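PDB 4FD5: arylalkylamine N-Acetyltransferase 2 from Aedes aegypti, which probably catalyses acyl transfer from acyl-coenzyme A to the amino group of arylalkylamines such as dopamine and serotonin, as a member of the GNAT family. Local coordinates for residues N98-D102 and E103-K107; E156-A159 and L160-F164. All coordinates share one frame; numbering follows the deposited sequence.

Contact 1: residues N98-D102 and E103-K107; sequences NEIQD and ESFKK
With CG placed anti to the backbone N (chi1 -169°), Asp102 folds its carboxylate back over the opening turn of helix 103-116, where Phe105 offers its backbone N-H. Phe105 N donates to Asp102 OD1 at 3.1 Å in an almost straight bond, its N-H...O angle being 174°, although the donor lies well above the carboxylate plane. This torsion of Asp102 also sets the two side chains crosswise, with Phe105 CB packed 3.7 Å from Asp102 CB. Backbone adds a second tie, since Lys106 N reaches Asp102 O at 2.9 Å and so begins the helical pattern of hydrogen bonds. The other carboxylate oxygen, Asp102 OD2, takes a hydrogen bond from His49 NE2, which probably helps to hold the group in its capping pose.

Ile100, the first residue to leave helical geometry after helix 92-99, turns its side chain back to the new helix. Phe105, its own CG anti to N (chi1 -173°), directs its ring to Ile100, whose CD1 meets the ring edge, near the ring plane, 3.5 Å from Phe105 CD1. Leu51 touches both residues, while Leu42 and Leu52 add further apolar cover to the phenylalanine. An aspartate N-cap whose carboxylate accepts the N-H three residues on is a classic helix start; here it begins helix 103-116 just after helix 92-99 ends, with the Ile100-Phe105 contact beside it.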
loop_
_atom_site.group_PDB
_atom_site.type_symbol
_atom_site.label_atom_id
_atom_site.label_comp_id
_atom_site.label_asym_id
_atom_site.label_seq_id
_atom_site.Cartn_x
_atom_site.Cartn_y
_atom_site.Cartn_z
ATOM N N ASN A 98 4.065 -19.949 3.018
ATOM C CA ASN A 98 3.857 -21.252 3.648
ATOM C C ASN A 98 3.500 -21.145 5.132
ATOM O O ASN A 98 2.807 -22.007 5.676
ATOM C CB ASN A 98 5.109 -22.125 3.505
ATOM C CG ASN A 98 5.528 -22.327 2.059
ATOM O OD1 ASN A 98 4.688 -22.463 1.167
ATOM N ND2 ASN A 98 6.839 -22.352 1.822
ATOM N N GLU A 99 3.977 -20.088 5.782
ATOM C CA GLU A 99 3.910 -19.987 7.243
ATOM C C GLU A 99 2.598 -19.439 7.846
ATOM O O GLU A 99 2.351 -19.589 9.045
ATOM C CB GLU A 99 5.098 -19.162 7.755
ATOM C CG GLU A 99 5.334 -19.265 9.252
ATOM C CD GLU A 99 5.485 -20.701 9.720
ATOM O OE1 GLU A 99 4.457 -21.322 10.070
ATOM O OE2 GLU A 99 6.629 -21.210 9.735
ATOM N N ILE A 100 1.758 -18.812 7.028
ATOM C CA ILE A 100 0.576 -18.114 7.546
ATOM C C ILE A 100 -0.596 -19.039 7.914
ATOM O O ILE A 100 -0.987 -19.898 7.122
ATOM C CB ILE A 100 0.087 -17.048 6.544
ATOM C CG1 ILE A 100 1.236 -16.100 6.173
ATOM C CG2 ILE A 100 -1.092 -16.282 7.124
ATOM C CD1 ILE A 100 1.016 -15.312 4.888
ATOM N N GLN A 101 -1.161 -18.845 9.106
ATOM C CA GLN A 101 -2.336 -19.614 9.541
ATOM C C GLN A 101 -3.664 -18.952 9.175
ATOM O O GLN A 101 -4.723 -19.576 9.251
ATOM C CB GLN A 101 -2.302 -19.857 11.048
ATOM C CG GLN A 101 -1.138 -20.705 11.515
ATOM C CD GLN A 101 -1.227 -21.029 12.993
ATOM O OE1 GLN A 101 -2.301 -20.940 13.594
ATOM N NE2 GLN A 101 -0.098 -21.398 13.589
ATOM N N ASP A 102 -3.608 -17.683 8.793
ATOM C CA ASP A 102 -4.796 -16.953 8.404
ATOM C C ASP A 102 -5.036 -17.214 6.920
ATOM O O ASP A 102 -4.343 -16.654 6.072
ATOM C CB ASP A 102 -4.580 -15.455 8.658
ATOM C CG ASP A 102 -5.860 -14.641 8.537
ATOM O OD1 ASP A 102 -6.622 -14.854 7.573
ATOM O OD2 ASP A 102 -6.111 -13.783 9.417
ATOM N N GLU A 103 -5.998 -18.086 6.622
ATOM C CA GLU A 103 -6.381 -18.424 5.246
ATOM C C GLU A 103 -6.564 -17.210 4.332
ATOM O O GLU A 103 -6.057 -17.167 3.195
ATOM C CB GLU A 103 -7.723 -19.146 5.281
ATOM C CG GLU A 103 -7.703 -20.607 4.975
ATOM C CD GLU A 103 -9.114 -21.157 4.914
ATOM O OE1 GLU A 103 -9.826 -21.061 5.938
ATOM O OE2 GLU A 103 -9.521 -21.656 3.841
ATOM N N SER A 104 -7.326 -16.243 4.831
ATOM C CA SER A 104 -7.691 -15.054 4.059
ATOM C C SER A 104 -6.449 -14.220 3.728
ATOM O O SER A 104 -6.195 -13.806 2.563
ATOM C CB SER A 104 -8.675 -14.209 4.869
ATOM O OG SER A 104 -9.887 -14.909 5.110
ATOM N N PHE A 105 -5.656 -13.983 4.766
ATOM C CA PHE A 105 -4.419 -13.240 4.591
ATOM C C PHE A 105 -3.551 -13.933 3.549
ATOM O O PHE A 105 -2.984 -13.290 2.667
ATOM C CB PHE A 105 -3.670 -13.113 5.914
ATOM C CG PHE A 105 -2.467 -12.224 5.832
ATOM C CD1 PHE A 105 -1.220 -12.752 5.544
ATOM C CD2 PHE A 105 -2.585 -10.858 6.019
ATOM C CE1 PHE A 105 -0.106 -11.937 5.455
ATOM C CE2 PHE A 105 -1.468 -10.032 5.935
ATOM C CZ PHE A 105 -0.234 -10.576 5.652
ATOM N N LYS A 106 -3.461 -15.253 3.637
ATOM C CA LYS A 106 -2.650 -15.998 2.684
ATOM C C LYS A 106 -3.131 -15.811 1.240
ATOM O O LYS A 106 -2.313 -15.742 0.324
ATOM C CB LYS A 106 -2.614 -17.476 3.051
ATOM C CG LYS A 106 -1.677 -18.283 2.190
ATOM C CD LYS A 106 -1.624 -19.736 2.658
ATOM C CE LYS A 106 -1.051 -20.663 1.570
ATOM N NZ LYS A 106 -1.092 -22.104 1.966
ATOM N N LYS A 107 -4.448 -15.742 1.038
ATOM C CA LYS A 107 -4.967 -15.465 -0.311
ATOM C C LYS A 107 -4.422 -14.142 -0.857
ATOM O O LYS A 107 -3.980 -14.047 -2.033
ATOM C CB LYS A 107 -6.487 -15.394 -0.292
ATOM C CG LYS A 107 -7.147 -16.717 0.064
ATOM C CD LYS A 107 -8.652 -16.563 0.066
ATOM C CE LYS A 107 -9.332 -17.893 0.382
ATOM N NZ LYS A 107 -10.770 -17.699 0.677
#

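Contact 2: residues E156-A159 and L160-F164; sequences EELA and LDRGF
Ala159 and Phe164 meet where helix 147-161 ends, and the carbonyl oxygen of Ala159 is the focus of the contact. Phe164 N donates to Ala159 O at 3.0 Å, and Arg162 N, which bonds chiefly to Leu158 O at 2.9 Å, adds a weak second bond to the same acceptor. The phenylalanine also brings its ring edge to this oxygen, with Phe164 CD1 3.4 Å from Ala159 O, while the methyl group of Ala159 packs against Phe164 CB at 4.1 Å. With CG turned beside its own backbone N (chi1 -69°), the ring is carried to that edge-on position.

Gly163 ends the helix. Its positive phi of 91° would jam a side chain against the preceding carbonyl oxygen, which suits glycine, and it closes a Schellman motif built on the six-to-one bond from Phe164 N to Ala159 O and the five-to-two bond from Gly163 N to Leu160 O, at 3.1 Å. One turn earlier, regular helical bonds run from Leu160 N to Glu156 O and from Asp161 N to Glu157 O.

Beside this, Leu158 and Arg162 run alongside each other, pointing the same way, with Leu158 CD1 4.0 Å from Arg162 NE. A bend at chi2 (-75°) directs the arginine along the leucine, and its NH2 is bonded to Asn63 O.

Farther out, Phe164 packs on strand 129-138, edge-to-face with Phe131 and in a cation-pi contact with Lys129. Glu156 forms a salt bridge to Lys219 of strand 213-220, neighbour of strand 166-171 in the sheet. The helix end belongs to the beta-alpha-beta unit 129-138, 147-161, 166-171.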
loop_
_atom_site.group_PDB
_atom_site.type_symbol
_atom_site.label_atom_id
_atom_site.label_comp_id
_atom_site.label_asym_id
_atom_site.label_seq_id
_atom_site.Cartn_x
_atom_site.Cartn_y
_atom_site.Cartn_z
ATOM N N GLU A 156 6.917 11.495 -2.989
ATOM C CA GLU A 156 7.907 11.600 -4.054
ATOM C C GLU A 156 9.014 12.576 -3.689
ATOM O O GLU A 156 10.187 12.301 -3.953
ATOM C CB GLU A 156 7.271 11.997 -5.379
ATOM C CG GLU A 156 8.305 12.104 -6.491
ATOM C CD GLU A 156 7.698 12.365 -7.851
ATOM O OE1 GLU A 156 6.535 11.972 -8.075
ATOM O OE2 GLU A 156 8.401 12.977 -8.698
ATOM N N GLU A 157 8.638 13.704 -3.081
ATOM C CA GLU A 157 9.642 14.673 -2.610
ATOM C C GLU A 157 10.645 14.021 -1.652
ATOM O O GLU A 157 11.864 14.192 -1.798
ATOM C CB GLU A 157 8.969 15.879 -1.955
ATOM C CG GLU A 157 8.173 16.745 -2.926
ATOM C CD GLU A 157 7.427 17.882 -2.230
ATOM O OE1 GLU A 157 7.566 18.030 -1.000
ATOM O OE2 GLU A 157 6.692 18.624 -2.912
ATOM N N LEU A 158 10.134 13.251 -0.692
ATOM C CA LEU A 158 11.008 12.557 0.256
ATOM C C LEU A 158 11.856 11.493 -0.444
ATOM O O LEU A 158 13.042 11.370 -0.180
ATOM C CB LEU A 158 10.195 11.928 1.388
ATOM C CG LEU A 158 11.032 11.212 2.447
ATOM C CD1 LEU A 158 12.056 12.157 3.068
ATOM C CD2 LEU A 158 10.122 10.593 3.517
ATOM N N ALA A 159 11.238 10.715 -1.328
ATOM C CA ALA A 159 11.960 9.692 -2.077
ATOM C C ALA A 159 13.151 10.311 -2.811
ATOM O O ALA A 159 14.253 9.778 -2.758
ATOM C CB ALA A 159 11.029 8.994 -3.072
ATOM N N LEU A 160 12.914 11.431 -3.487
ATOM C CA LEU A 160 13.962 12.113 -4.246
ATOM C C LEU A 160 15.066 12.601 -3.307
ATOM O O LEU A 160 16.261 12.454 -3.589
ATOM C CB LEU A 160 13.384 13.285 -5.032
ATOM C CG LEU A 160 12.750 13.020 -6.379
ATOM C CD1 LEU A 160 12.100 14.290 -6.945
ATOM C CD2 LEU A 160 13.775 12.451 -7.358
ATOM N N ASP A 161 14.659 13.192 -2.193
ATOM C CA ASP A 161 15.622 13.661 -1.203
ATOM C C ASP A 161 16.517 12.538 -0.660
ATOM O O ASP A 161 17.703 12.769 -0.378
ATOM C CB ASP A 161 14.898 14.374 -0.068
ATOM C CG ASP A 161 15.823 15.252 0.742
ATOM O OD1 ASP A 161 16.337 16.248 0.182
ATOM O OD2 ASP A 161 16.028 14.939 1.929
ATOM N N ARG A 162 15.956 11.331 -0.537
ATOM C CA ARG A 162 16.663 10.151 -0.022
ATOM C C ARG A 162 17.442 9.382 -1.100
ATOM O O ARG A 162 18.010 8.323 -0.826
ATOM C CB ARG A 162 15.679 9.183 0.644
ATOM C CG ARG A 162 15.026 9.683 1.915
ATOM C CD ARG A 162 15.968 9.658 3.122
ATOM N NE ARG A 162 15.261 10.170 4.297
ATOM C CZ ARG A 162 14.557 9.416 5.132
ATOM N NH1 ARG A 162 14.495 8.101 4.953
ATOM N NH2 ARG A 162 13.930 9.967 6.158
ATOM N N GLY A 163 17.424 9.887 -2.328
ATOM C CA GLY A 163 18.239 9.330 -3.391
ATOM C C GLY A 163 17.582 8.245 -4.228
ATOM O O GLY A 163 18.258 7.550 -4.982
ATOM N N PHE A 164 16.272 8.081 -4.102
ATOM C CA PHE A 164 15.576 7.088 -4.922
ATOM C C PHE A 164 15.338 7.579 -6.343
ATOM O O PHE A 164 15.170 8.773 -6.586
ATOM C CB PHE A 164 14.243 6.682 -4.289
ATOM C CG PHE A 164 14.390 5.888 -3.031
ATOM C CD1 PHE A 164 14.614 6.515 -1.819
ATOM C CD2 PHE A 164 14.318 4.509 -3.064
ATOM C CE1 PHE A 164 14.745 5.779 -0.660
ATOM C CE2 PHE A 164 14.451 3.766 -1.905
ATOM C CZ PHE A 164 14.664 4.402 -0.701
#

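Overall arrangement
From the N terminus the chain passes through strand 75-85 and helix 92-99 before reaching contact 1, which closes the short turn into helix 103-116. Strand 129-138 and helix 147-161 follow, and contact 2 then closes the turn from that helix into strand 166-171. The two contacts are in series, neither nested nor crossed. Their centres lie about 34 Å apart, on opposite sides of the centre of the chain. Contact 1 joins two successive helices beside helix 50-60, at the surface, whereas contact 2 belongs to a beta-alpha-beta unit of the GNAT sheet. One marks a helix start and the other a helix end.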